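Local coordinates for protein N2152 (Neocallimastix frontalis, PDB 5U22) that belongs to glycoside hydrolase family 39 and probably hydrolyses rare arabinosyl substrates, with activity on more than one of them, at residues L47-P52 with V84-Q89; D219-H224 with A262-R267; S291-D296 with A301-Y306; V371-I376 with V405-T410. All blocks are in the same frame, centred on the assembly; numbering follows the deposited sequence.

Interaction 1 of 4, residues L47-P52 with V84-Q89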
loop_
_atom_site.group_PDB
_atom_site.type_symbol
_atom_site.label_atom_id
_atom_site.label_comp_id
_atom_site.label_asym_id
_atom_site.label_seq_id
_atom_site.Cartn_x
_atom_site.Cartn_y
_atom_site.Cartn_z
ATOM N N LEU A 47 -4.670 -11.669 2.828
ATOM C CA LEU A 47 -5.574 -12.656 2.258
ATOM C C LEU A 47 -4.868 -13.997 2.322
ATOM O O LEU A 47 -3.727 -14.108 1.872
ATOM C CB LEU A 47 -5.926 -12.306 0.809
ATOM C CG LEU A 47 -6.788 -13.299 0.032
ATOM C CD1 LEU A 47 -8.125 -13.506 0.724
ATOM C CD2 LEU A 47 -6.990 -12.808 -1.406
ATOM N N ILE A 48 -5.525 -15.005 2.893
ATOM C CA ILE A 48 -4.925 -16.339 2.942
ATOM C C ILE A 48 -5.893 -17.362 2.360
ATOM O O ILE A 48 -6.868 -16.994 1.690
ATOM C CB ILE A 48 -4.493 -16.709 4.372
ATOM C CG1 ILE A 48 -5.689 -16.692 5.333
ATOM C CG2 ILE A 48 -3.405 -15.730 4.856
ATOM C CD1 ILE A 48 -5.285 -17.051 6.753
ATOM N N GLU A 49 -5.624 -18.651 2.599
ATOM C CA GLU A 49 -6.324 -19.699 1.856
ATOM C C GLU A 49 -7.827 -19.635 2.082
ATOM O O GLU A 49 -8.608 -19.798 1.136
ATOM C CB GLU A 49 -5.788 -21.083 2.236
ATOM C CG GLU A 49 -4.407 -21.418 1.661
ATOM C CD GLU A 49 -3.276 -21.015 2.592
ATOM O OE1 GLU A 49 -3.504 -20.146 3.464
ATOM O OE2 GLU A 49 -2.160 -21.578 2.456
ATOM N N ASN A 50 -8.259 -19.404 3.323
ATOM C CA ASN A 50 -9.698 -19.369 3.570
ATOM C C ASN A 50 -10.089 -18.305 4.593
ATOM O O ASN A 50 -11.141 -18.428 5.233
ATOM C CB ASN A 50 -10.205 -20.756 4.012
ATOM C CG ASN A 50 -11.695 -20.950 3.739
ATOM O OD1 ASN A 50 -12.221 -20.452 2.745
ATOM N ND2 ASN A 50 -12.377 -21.672 4.626
ATOM N N VAL A 51 -9.264 -17.277 4.780
ATOM C CA VAL A 51 -9.642 -16.107 5.563
ATOM C C VAL A 51 -9.247 -14.894 4.737
ATOM O O VAL A 51 -8.124 -14.839 4.237
ATOM C CB VAL A 51 -8.972 -16.065 6.947
ATOM C CG1 VAL A 51 -9.577 -14.936 7.792
ATOM C CG2 VAL A 51 -9.109 -17.416 7.675
ATOM N N PRO A 52 -10.175 -13.936 4.546
ATOM C CA PRO A 52 -11.585 -13.979 4.946
ATOM C C PRO A 52 -12.296 -15.099 4.212
ATOM O O PRO A 52 -11.915 -15.427 3.093
ATOM C CB PRO A 52 -12.137 -12.613 4.498
ATOM C CG PRO A 52 -10.939 -11.758 4.221
ATOM C CD PRO A 52 -9.853 -12.710 3.802
ATOM N N VAL A 84 0.962 -18.520 -1.676
ATOM C CA VAL A 84 0.714 -17.486 -2.676
ATOM C C VAL A 84 0.003 -18.050 -3.896
ATOM O O VAL A 84 -0.755 -17.333 -4.554
ATOM C CB VAL A 84 2.028 -16.790 -3.070
ATOM C CG1 VAL A 84 2.948 -17.753 -3.858
ATOM C CG2 VAL A 84 1.742 -15.491 -3.862
ATOM N N ILE A 85 0.216 -19.326 -4.226
ATOM C CA ILE A 85 -0.491 -19.874 -5.380
ATOM C C ILE A 85 -1.982 -19.990 -5.081
ATOM O O ILE A 85 -2.823 -19.663 -5.929
ATOM C CB ILE A 85 0.124 -21.220 -5.811
ATOM C CG1 ILE A 85 1.518 -20.974 -6.398
ATOM C CG2 ILE A 85 -0.776 -21.895 -6.844
ATOM C CD1 ILE A 85 2.240 -22.221 -6.850
ATOM N N LYS A 86 -2.331 -20.442 -3.871
ATOM C CA LYS A 86 -3.729 -20.455 -3.456
ATOM C C LYS A 86 -4.296 -19.045 -3.367
ATOM O O LYS A 86 -5.462 -18.815 -3.710
ATOM C CB LYS A 86 -3.892 -21.169 -2.110
ATOM C CG LYS A 86 -3.512 -22.657 -2.099
ATOM C CD LYS A 86 -3.871 -23.367 -3.413
ATOM C CE LYS A 86 -5.364 -23.634 -3.566
ATOM N NZ LYS A 86 -5.813 -23.480 -4.989
ATOM N N VAL A 87 -3.497 -18.084 -2.898
ATOM C CA VAL A 87 -3.998 -16.716 -2.779
ATOM C C VAL A 87 -4.227 -16.118 -4.160
ATOM O O VAL A 87 -5.256 -15.471 -4.415
ATOM C CB VAL A 87 -3.026 -15.867 -1.940
ATOM C CG1 VAL A 87 -3.403 -14.389 -2.003
ATOM C CG2 VAL A 87 -3.021 -16.352 -0.500
ATOM N N ALA A 88 -3.274 -16.335 -5.080
ATOM C CA ALA A 88 -3.438 -15.867 -6.452
ATOM C C ALA A 88 -4.692 -16.450 -7.091
ATOM O O ALA A 88 -5.374 -15.767 -7.864
ATOM C CB ALA A 88 -2.200 -16.216 -7.280
ATOM N N GLN A 89 -5.031 -17.702 -6.771
ATOM C CA GLN A 89 -6.266 -18.255 -7.326
ATOM C C GLN A 89 -7.493 -17.536 -6.778
ATOM O O GLN A 89 -8.435 -17.248 -7.526
ATOM C CB GLN A 89 -6.363 -19.755 -7.051
ATOM C CG GLN A 89 -7.639 -20.392 -7.604
ATOM C CD GLN A 89 -7.786 -20.280 -9.127
ATOM O OE1 GLN A 89 -6.864 -20.595 -9.883
ATOM N NE2 GLN A 89 -8.963 -19.845 -9.578
#

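Interaction 2 of 4, residues D219-H224 with A262-R267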
loop_
_atom_site.group_PDB
_atom_site.type_symbol
_atom_site.label_atom_id
_atom_site.label_comp_id
_atom_site.label_asym_id
_atom_site.label_seq_id
_atom_site.Cartn_x
_atom_site.Cartn_y
_atom_site.Cartn_z
ATOM N N ASP A 219 6.932 10.260 9.387
ATOM C CA ASP A 219 7.419 11.607 9.075
ATOM C C ASP A 219 8.304 11.631 7.829
ATOM O O ASP A 219 8.185 12.536 6.990
ATOM C CB ASP A 219 8.198 12.175 10.269
ATOM C CG ASP A 219 7.382 12.221 11.543
ATOM O OD1 ASP A 219 7.045 11.148 12.094
ATOM O OD2 ASP A 219 7.096 13.336 12.012
ATOM N N GLY A 220 9.214 10.661 7.700
ATOM C CA GLY A 220 10.212 10.667 6.646
ATOM C C GLY A 220 9.825 9.979 5.356
ATOM O O GLY A 220 10.633 9.939 4.419
ATOM N N VAL A 221 8.599 9.453 5.278
ATOM C CA VAL A 221 8.196 8.636 4.134
ATOM C C VAL A 221 8.356 9.406 2.826
ATOM O O VAL A 221 8.964 8.915 1.871
ATOM C CB VAL A 221 6.753 8.133 4.318
ATOM C CG1 VAL A 221 6.203 7.600 2.984
ATOM C CG2 VAL A 221 6.713 7.052 5.412
ATOM N N SER A 222 7.806 10.620 2.751
ATOM C CA SER A 222 7.896 11.369 1.501
ATOM C C SER A 222 9.343 11.699 1.149
ATOM O O SER A 222 9.722 11.671 -0.031
ATOM C CB SER A 222 7.056 12.643 1.592
ATOM O OG SER A 222 5.691 12.285 1.728
ATOM N N SER A 223 10.164 12.012 2.157
ATOM C CA SER A 223 11.572 12.304 1.899
ATOM C C SER A 223 12.302 11.086 1.347
ATOM O O SER A 223 13.297 11.235 0.627
ATOM C CB SER A 223 12.253 12.792 3.176
ATOM O OG SER A 223 12.460 11.714 4.082
ATOM N N HIS A 224 11.830 9.878 1.678
ATOM C CA HIS A 224 12.442 8.666 1.145
ATOM C C HIS A 224 12.181 8.531 -0.348
ATOM O O HIS A 224 13.079 8.150 -1.106
ATOM C CB HIS A 224 11.916 7.442 1.896
ATOM C CG HIS A 224 12.192 7.483 3.365
ATOM N ND1 HIS A 224 11.436 6.789 4.288
ATOM C CD2 HIS A 224 13.126 8.160 4.074
ATOM C CE1 HIS A 224 11.897 7.034 5.504
ATOM N NE2 HIS A 224 12.924 7.860 5.401
ATOM N N ALA A 262 -4.946 7.275 5.957
ATOM C CA ALA A 262 -5.155 8.359 5.000
ATOM C C ALA A 262 -3.843 9.015 4.590
ATOM O O ALA A 262 -3.696 9.452 3.446
ATOM C CB ALA A 262 -6.088 9.411 5.596
ATOM N N ARG A 263 -2.885 9.101 5.510
ATOM C CA ARG A 263 -1.636 9.791 5.208
ATOM C C ARG A 263 -0.754 8.968 4.283
ATOM O O ARG A 263 -0.112 9.516 3.381
ATOM C CB ARG A 263 -0.892 10.112 6.501
ATOM C CG ARG A 263 -1.723 10.854 7.532
ATOM C CD ARG A 263 -1.036 10.797 8.919
ATOM N NE ARG A 263 -0.804 9.428 9.391
ATOM C CZ ARG A 263 -0.130 9.135 10.495
ATOM N NH1 ARG A 263 0.371 10.122 11.237
ATOM N NH2 ARG A 263 0.045 7.861 10.859
ATOM N N PHE A 264 -0.692 7.652 4.501
ATOM C CA PHE A 264 0.065 6.792 3.593
ATOM C C PHE A 264 -0.554 6.803 2.205
ATOM O O PHE A 264 0.144 6.908 1.187
ATOM C CB PHE A 264 0.104 5.362 4.131
ATOM C CG PHE A 264 0.973 5.181 5.358
ATOM C CD1 PHE A 264 2.340 4.993 5.231
ATOM C CD2 PHE A 264 0.419 5.187 6.628
ATOM C CE1 PHE A 264 3.145 4.818 6.341
ATOM C CE2 PHE A 264 1.221 5.014 7.760
ATOM C CZ PHE A 264 2.586 4.830 7.616
ATOM N N ILE A 265 -1.877 6.687 2.151
ATOM C CA ILE A 265 -2.574 6.737 0.874
ATOM C C ILE A 265 -2.272 8.048 0.158
ATOM O O ILE A 265 -1.878 8.060 -1.014
ATOM C CB ILE A 265 -4.084 6.537 1.090
ATOM C CG1 ILE A 265 -4.379 5.089 1.492
ATOM C CG2 ILE A 265 -4.860 6.947 -0.153
ATOM C CD1 ILE A 265 -5.774 4.874 2.068
ATOM N N GLY A 266 -2.446 9.173 0.853
ATOM C CA GLY A 266 -2.191 10.456 0.218
ATOM C C GLY A 266 -0.775 10.581 -0.313
ATOM O O GLY A 266 -0.562 11.020 -1.447
ATOM N N ARG A 267 0.211 10.158 0.484
ATOM C CA ARG A 267 1.601 10.362 0.085
ATOM C C ARG A 267 2.033 9.359 -0.976
ATOM O O ARG A 267 2.727 9.732 -1.926
ATOM C CB ARG A 267 2.505 10.320 1.325
ATOM C CG ARG A 267 2.255 11.514 2.244
ATOM C CD ARG A 267 2.773 11.332 3.666
ATOM N NE ARG A 267 2.092 12.253 4.577
ATOM C CZ ARG A 267 2.424 12.444 5.850
ATOM N NH1 ARG A 267 3.452 11.783 6.378
ATOM N NH2 ARG A 267 1.724 13.297 6.597
HETATM O O HOH W 1 6.127 11.674 4.937
#

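Interaction 3 of 4, residues S291-D296 with A301-Y306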
loop_
_atom_site.group_PDB
_atom_site.type_symbol
_atom_site.label_atom_id
_atom_site.label_comp_id
_atom_site.label_asym_id
_atom_site.label_seq_id
_atom_site.Cartn_x
_atom_site.Cartn_y
_atom_site.Cartn_z
ATOM N N SER A 291 -5.509 -5.569 9.058
ATOM C CA SER A 291 -6.332 -5.122 10.180
ATOM C C SER A 291 -7.483 -4.242 9.711
ATOM O O SER A 291 -7.961 -3.374 10.440
ATOM C CB SER A 291 -5.491 -4.404 11.244
ATOM O OG SER A 291 -4.574 -5.309 11.843
ATOM N N LEU A 292 -7.936 -4.448 8.477
ATOM C CA LEU A 292 -9.161 -3.796 8.039
ATOM C C LEU A 292 -10.389 -4.502 8.576
ATOM O O LEU A 292 -11.457 -3.880 8.669
ATOM C CB LEU A 292 -9.238 -3.734 6.510
ATOM C CG LEU A 292 -8.527 -2.575 5.802
ATOM C CD1 LEU A 292 -7.248 -2.174 6.488
ATOM C CD2 LEU A 292 -8.294 -2.881 4.316
ATOM N N LEU A 293 -10.255 -5.781 8.915
ATOM C CA LEU A 293 -11.306 -6.539 9.570
ATOM C C LEU A 293 -11.036 -6.581 11.066
ATOM O O LEU A 293 -9.887 -6.732 11.504
ATOM C CB LEU A 293 -11.383 -7.967 9.023
ATOM C CG LEU A 293 -11.583 -8.115 7.517
ATOM C CD1 LEU A 293 -11.675 -9.597 7.139
ATOM C CD2 LEU A 293 -12.836 -7.371 7.075
ATOM N N ALA A 294 -12.106 -6.423 11.846
ATOM C CA ALA A 294 -12.017 -6.435 13.295
ATOM C C ALA A 294 -11.896 -7.848 13.835
ATOM O O ALA A 294 -11.386 -8.043 14.948
ATOM C CB ALA A 294 -13.253 -5.752 13.888
ATOM N N SER A 295 -12.384 -8.821 13.071
ATOM C CA SER A 295 -12.270 -10.236 13.370
ATOM C C SER A 295 -12.087 -10.943 12.043
ATOM O O SER A 295 -12.008 -10.300 10.992
ATOM C CB SER A 295 -13.510 -10.748 14.106
ATOM O OG SER A 295 -14.612 -10.775 13.225
ATOM N N ASP A 296 -12.055 -12.275 12.069
ATOM C CA ASP A 296 -11.998 -13.000 10.804
ATOM C C ASP A 296 -13.225 -12.753 9.932
ATOM O O ASP A 296 -13.136 -12.894 8.709
ATOM C CB ASP A 296 -11.828 -14.499 11.065
ATOM C CG ASP A 296 -10.418 -14.851 11.475
ATOM O OD1 ASP A 296 -9.682 -13.929 11.881
ATOM O OD2 ASP A 296 -10.046 -16.045 11.389
ATOM N N ALA A 301 -13.299 -0.467 11.175
ATOM C CA ALA A 301 -13.402 0.882 10.625
ATOM C C ALA A 301 -12.574 1.030 9.354
ATOM O O ALA A 301 -13.029 1.634 8.380
ATOM C CB ALA A 301 -12.955 1.916 11.662
ATOM N N GLY A 302 -11.363 0.473 9.347
ATOM C CA GLY A 302 -10.485 0.637 8.200
ATOM C C GLY A 302 -11.051 0.061 6.919
ATOM O O GLY A 302 -10.782 0.574 5.833
ATOM N N TRP A 303 -11.836 -1.013 7.022
ATOM C CA TRP A 303 -12.460 -1.573 5.827
ATOM C C TRP A 303 -13.251 -0.502 5.094
ATOM O O TRP A 303 -13.131 -0.337 3.877
ATOM C CB TRP A 303 -13.365 -2.743 6.201
ATOM C CG TRP A 303 -13.805 -3.528 5.011
ATOM C CD1 TRP A 303 -13.216 -4.656 4.513
ATOM C CD2 TRP A 303 -14.931 -3.253 4.162
ATOM N NE1 TRP A 303 -13.903 -5.095 3.408
ATOM C CE2 TRP A 303 -14.961 -4.252 3.173
ATOM C CE3 TRP A 303 -15.920 -2.259 4.146
ATOM C CZ2 TRP A 303 -15.937 -4.284 2.164
ATOM C CZ3 TRP A 303 -16.891 -2.293 3.141
ATOM C CH2 TRP A 303 -16.890 -3.302 2.168
ATOM N N TYR A 304 -14.040 0.269 5.839
ATOM C CA TYR A 304 -14.878 1.281 5.209
ATOM C C TYR A 304 -14.045 2.409 4.605
ATOM O O TYR A 304 -14.390 2.929 3.535
ATOM C CB TYR A 304 -15.884 1.815 6.222
ATOM C CG TYR A 304 -16.945 0.795 6.568
ATOM C CD1 TYR A 304 -16.825 -0.012 7.696
ATOM C CD2 TYR A 304 -18.061 0.630 5.749
ATOM C CE1 TYR A 304 -17.805 -0.960 8.007
ATOM C CE2 TYR A 304 -19.044 -0.313 6.058
ATOM C CZ TYR A 304 -18.908 -1.093 7.188
ATOM O OH TYR A 304 -19.886 -2.024 7.472
ATOM N N PHE A 305 -12.938 2.793 5.259
ATOM C CA PHE A 305 -12.074 3.812 4.670
ATOM C C PHE A 305 -11.448 3.311 3.372
ATOM O O PHE A 305 -11.447 4.026 2.360
ATOM C CB PHE A 305 -10.985 4.275 5.658
ATOM C CG PHE A 305 -10.291 5.548 5.229
ATOM C CD1 PHE A 305 -10.930 6.778 5.348
ATOM C CD2 PHE A 305 -9.015 5.515 4.684
ATOM C CE1 PHE A 305 -10.310 7.945 4.937
ATOM C CE2 PHE A 305 -8.381 6.683 4.277
ATOM C CZ PHE A 305 -9.036 7.899 4.395
ATOM N N TYR A 306 -10.950 2.069 3.364
ATOM C CA TYR A 306 -10.363 1.535 2.142
ATOM C C TYR A 306 -11.416 1.263 1.073
ATOM O O TYR A 306 -11.088 1.256 -0.116
ATOM C CB TYR A 306 -9.539 0.282 2.471
ATOM C CG TYR A 306 -8.143 0.648 2.951
ATOM C CD1 TYR A 306 -7.924 1.120 4.244
ATOM C CD2 TYR A 306 -7.054 0.555 2.095
ATOM C CE1 TYR A 306 -6.642 1.469 4.667
ATOM C CE2 TYR A 306 -5.778 0.893 2.508
ATOM C CZ TYR A 306 -5.576 1.351 3.787
ATOM O OH TYR A 306 -4.290 1.669 4.169
#

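Interaction 4 of 4, residues V371-I376 with V405-T410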
loop_
_atom_site.group_PDB
_atom_site.type_symbol
_atom_site.label_atom_id
_atom_site.label_comp_id
_atom_site.label_asym_id
_atom_site.label_seq_id
_atom_site.Cartn_x
_atom_site.Cartn_y
_atom_site.Cartn_z
ATOM N N VAL A 371 -22.641 18.554 -1.713
ATOM C CA VAL A 371 -21.508 18.124 -0.894
ATOM C C VAL A 371 -22.016 17.230 0.227
ATOM O O VAL A 371 -22.812 17.667 1.065
ATOM C CB VAL A 371 -20.734 19.323 -0.326
ATOM C CG1 VAL A 371 -19.579 18.849 0.552
ATOM C CG2 VAL A 371 -20.231 20.192 -1.474
ATOM N N LYS A 372 -21.561 15.984 0.246
ATOM C CA LYS A 372 -21.840 15.077 1.345
ATOM C C LYS A 372 -20.541 14.817 2.091
ATOM O O LYS A 372 -19.543 14.413 1.484
ATOM C CB LYS A 372 -22.443 13.771 0.838
ATOM C CG LYS A 372 -22.678 12.732 1.924
ATOM C CD LYS A 372 -23.328 11.503 1.311
ATOM C CE LYS A 372 -23.766 10.488 2.360
ATOM N NZ LYS A 372 -24.349 9.269 1.706
ATOM N N VAL A 373 -20.550 15.065 3.394
ATOM C CA VAL A 373 -19.367 14.930 4.239
ATOM C C VAL A 373 -19.626 13.786 5.212
ATOM O O VAL A 373 -20.622 13.802 5.944
ATOM C CB VAL A 373 -19.064 16.246 4.978
ATOM C CG1 VAL A 373 -17.809 16.111 5.820
ATOM C CG2 VAL A 373 -18.915 17.384 3.972
ATOM N N GLU A 374 -18.744 12.788 5.214
ATOM C CA GLU A 374 -18.916 11.608 6.053
ATOM C C GLU A 374 -17.669 11.353 6.891
ATOM O O GLU A 374 -16.569 11.809 6.565
ATOM C CB GLU A 374 -19.192 10.348 5.226
ATOM C CG GLU A 374 -20.287 10.477 4.223
ATOM C CD GLU A 374 -20.374 9.243 3.350
ATOM O OE1 GLU A 374 -20.783 8.192 3.874
ATOM O OE2 GLU A 374 -20.004 9.319 2.161
ATOM N N LYS A 375 -17.849 10.577 7.961
ATOM C CA LYS A 375 -16.730 10.120 8.774
ATOM C C LYS A 375 -16.887 8.642 9.094
ATOM O O LYS A 375 -18.001 8.110 9.147
ATOM C CB LYS A 375 -16.602 10.910 10.082
ATOM C CG LYS A 375 -17.772 10.739 11.045
ATOM C CD LYS A 375 -17.512 11.514 12.327
ATOM C CE LYS A 375 -18.758 11.591 13.216
ATOM N NZ LYS A 375 -19.195 10.252 13.678
ATOM N N ILE A 376 -15.756 7.984 9.310
ATOM C CA ILE A 376 -15.736 6.618 9.812
ATOM C C ILE A 376 -14.921 6.655 11.095
ATOM O O ILE A 376 -13.738 7.014 11.078
ATOM C CB ILE A 376 -15.169 5.621 8.790
ATOM C CG1 ILE A 376 -15.166 4.210 9.379
ATOM C CG2 ILE A 376 -13.764 6.031 8.274
ATOM C CD1 ILE A 376 -16.563 3.639 9.501
ATOM N N VAL A 405 -14.883 23.769 2.478
ATOM C CA VAL A 405 -15.764 22.908 3.263
ATOM C C VAL A 405 -15.154 22.779 4.657
ATOM O O VAL A 405 -14.016 22.311 4.797
ATOM C CB VAL A 405 -15.940 21.537 2.586
ATOM C CG1 VAL A 405 -16.782 20.601 3.445
ATOM C CG2 VAL A 405 -16.581 21.695 1.209
ATOM N N ASP A 406 -15.890 23.218 5.684
ATOM C CA ASP A 406 -15.403 23.189 7.063
ATOM C C ASP A 406 -15.949 21.983 7.823
ATOM O O ASP A 406 -17.138 21.667 7.732
ATOM C CB ASP A 406 -15.812 24.450 7.829
ATOM C CG ASP A 406 -15.365 25.722 7.155
ATOM O OD1 ASP A 406 -14.245 25.757 6.627
ATOM O OD2 ASP A 406 -16.145 26.694 7.154
ATOM N N LEU A 407 -15.079 21.336 8.602
ATOM C CA LEU A 407 -15.471 20.277 9.527
ATOM C C LEU A 407 -15.055 20.675 10.935
ATOM O O LEU A 407 -13.887 21.004 11.163
ATOM C CB LEU A 407 -14.830 18.935 9.177
ATOM C CG LEU A 407 -15.330 18.144 7.971
ATOM C CD1 LEU A 407 -14.957 18.838 6.672
ATOM C CD2 LEU A 407 -14.720 16.744 8.031
ATOM N N SER A 408 -15.999 20.617 11.874
ATOM C CA SER A 408 -15.735 20.926 13.273
ATOM C C SER A 408 -15.541 19.652 14.089
ATOM O O SER A 408 -15.994 18.567 13.715
ATOM C CB SER A 408 -16.882 21.747 13.870
ATOM O OG SER A 408 -16.762 23.098 13.486
ATOM N N GLY A 409 -14.838 19.800 15.214
ATOM C CA GLY A 409 -14.658 18.720 16.164
ATOM C C GLY A 409 -14.056 17.465 15.567
ATOM O O GLY A 409 -14.589 16.371 15.762
ATOM N N THR A 410 -12.958 17.612 14.828
ATOM C CA THR A 410 -12.292 16.488 14.191
ATOM C C THR A 410 -11.253 15.890 15.127
ATOM O O THR A 410 -10.768 16.540 16.054
ATOM C CB THR A 410 -11.626 16.916 12.886
ATOM O OG1 THR A 410 -10.797 18.062 13.132
ATOM C CG2 THR A 410 -12.683 17.265 11.834
#

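Interaction 1 of 4, residues L47-P52 with V84-Q89
The flat peptide group that follows L47 turns one face to V87, whose two methyls sit on that same side of the carbonyl. CG2 of V87 approaches L47 O to 3.3 Å, well tilted out of the carbonyl plane, while CG1 of V87 is more nearly above the oxygen at 3.9 Å. The other flat group, the carboxylate of E49, is held by backbone N-H groups just ahead of helix 84-91: OE1 accepts from G82 N and OE2 from D83 N. The apolar part of the contact runs beside these groups. With CG anti to its backbone N (chi1 176°), the L47 side chain runs past that of V87 in the opposing direction, L47 CD2 coming 4.0 Å from V87 CG1. CG2 of V87 also rests 3.9 Å from I48 CA. Further along, E49 and K86 cross at about a right angle, E49 CG lying 3.8 Å from K86 CB; the lysine chain then bends at chi2 and chi3 and turns from the loop. The loop, which includes a cis peptide before P52, is laid against a helix on the outside of the TIM barrel. R90 of that helix donates to I48 O and P52 O. If an alanine stood at V87, both methyls would be missing, and a gap would probably open beneath the L47 carbonyl, leaving L47 CD2 without the V87 methyl it packs on. The chemistry is accordingly divided: methyl packing fills the middle, while the E49 carboxylate and the R90 guanidinium make the directional bonds that fix the loop against the helix and the turn before it.

Interaction 2 of 4, residues D219-H224 with A262-R267
S222 and R267 meet where two successive outer helices of the TIM barrel, 221-235 and 258-270, come together. The serine hydroxyl lies alongside the aliphatic part of the arginine: S222 OG is 3.6 Å from R267 CG and equally 3.6 Å from R267 CD. Extended from CG to NE, the arginine chain passes the hydroxyl and carries its guanidinium beyond it, while S222 OG swings beside its own backbone N (chi1 -65°). The two polar ends have partners of their own, OG of S222 being hydrogen-bonded to E324 OE1, and R267 forming a salt bridge through NE with D330 and a bond from NH1 to S326 O. These partners belong to strand 330-336 and the loop before it, so the helix pair is also joined to the beta-sandwich domain. A water spans the remaining distance between the helices, accepting from S222 N at 3.0 Å and, weakly, from R267 NH1 at 3.0 Å. CB of R263, one turn earlier, lies over one face of the guanidinium, toward its rim. On the other flank V221 points toward the second helix, and its CG2 meets F264 CE1 obliquely at 4.3 Å; the phenyl ring in turn meets Y247, their planes at about 35°. The start of helix 221-235 is tied together by G220 O, which accepts from H224 N and, at 2.6 Å, from S223 OG, the hydroxyl tilted 23° from the carbonyl plane. The same G220 O sits 3.0 Å above the plane of the H224 imidazole, over the centre of the ring.

Interaction 3 of 4, residues S291-D296 with A301-Y306
L292 presses its side chain into the first turns of helix 301-310 and packs there mainly through carbon atoms. Its CG lies 3.8 Å from G302 C, over backbone that carries no side chain; a CB on residue 302 would come tightly against L292 CD1. Close by, L292 CB faces W303 CB. L293, whose own CB points away from the helix, returns through its terminal branch, CD2 reaching 3.8 Å from W303 CD1, so that the leucine and the indole run alongside each other in the same direction. A CH-pi contact is made by the other end of L292: with CG beside the backbone N (chi1 -84°), the chain crosses Y306 at about a right angle, and CD2 comes 4.2 Å from the centroid of the Y306 ring, off-centre. This helix follows barrel strand 275-278, and it stands between helix 258-270 of the TIM barrel and strand 368-376 of the beta-sandwich. I278 on the barrel strand touches both L292 and Y306. With an alanine in place of L292, the branched end that fills the space between I278, G302 and Y306 would be lost, and a gap would probably be left beside the Y306 ring where CD2 had packed. Among polar contacts, W303 N donates a weak, bent bond to L292 O, 3.3 Å long with an angle of 128° at the hydrogen. The polar ends of the two aromatic side chains are held by other partners: W303 NE1 donates to L58 O, and Y306 OH is hydrogen-bonded to Y247 OH.

Interaction 4 of 4, residues V371-I376 with V405-T410
V373 faces both V405 and L407 across the core of the beta-sandwich domain, each of its methyls serving a different partner. CG1 of V373, placed anti to the backbone N (chi1 -178°), meets L407 tip to tip, 3.9 Å from L407 CD2. CG2 of V373 lies alongside V405, the two side chains running in opposing directions, and is 3.9 Å from V405 CG1. At the start of the pair V371 reaches tip to tip for V405, with 4.2 Å between V371 CG1 and V405 CG2. The strand axes run roughly the same way, 30° apart and 9.7 Å at closest approach, a separation bridged by side chains and not by the backbone bonds of sheet neighbours. Larger residues pack on these four aliphatic ones: Y396 touches V371 and V405, F392 touches V373, F358 packs on V405 and Y416 on L407. Strand 371-376 is kept in position by backbone bonds on its two flanks, V371 pairing with K394 and V373 with I391 and F392 in one direction, and K372 pairing with Y419 in the other. E374, whose CB points away from strand 405-408, touches W308, and its OE2 forms a salt bridge with R417 NH2.

How the interactions relate
From the N terminus the four contacts follow one another in series; none encloses or crosses another. Interaction 1 closes a loop of 31 residues and interaction 2 one of 37, both within the TIM barrel but on opposite sides of the chain's centre, their centres 29 Å apart. Interaction 3 closes only four residues and joins the others: L293 packs on P52 and D296 on V51 of interaction 1, while F305 meets A262 and I265 of interaction 2. Interaction 4, spanning 28 residues, belongs to the beta-sandwich, where I376 packs against A301, Y304 and F305. Helix 301-310 therefore links barrel and sandwich, whereas interactions 1 and 4 stay about 17 Å apart at their nearest atoms.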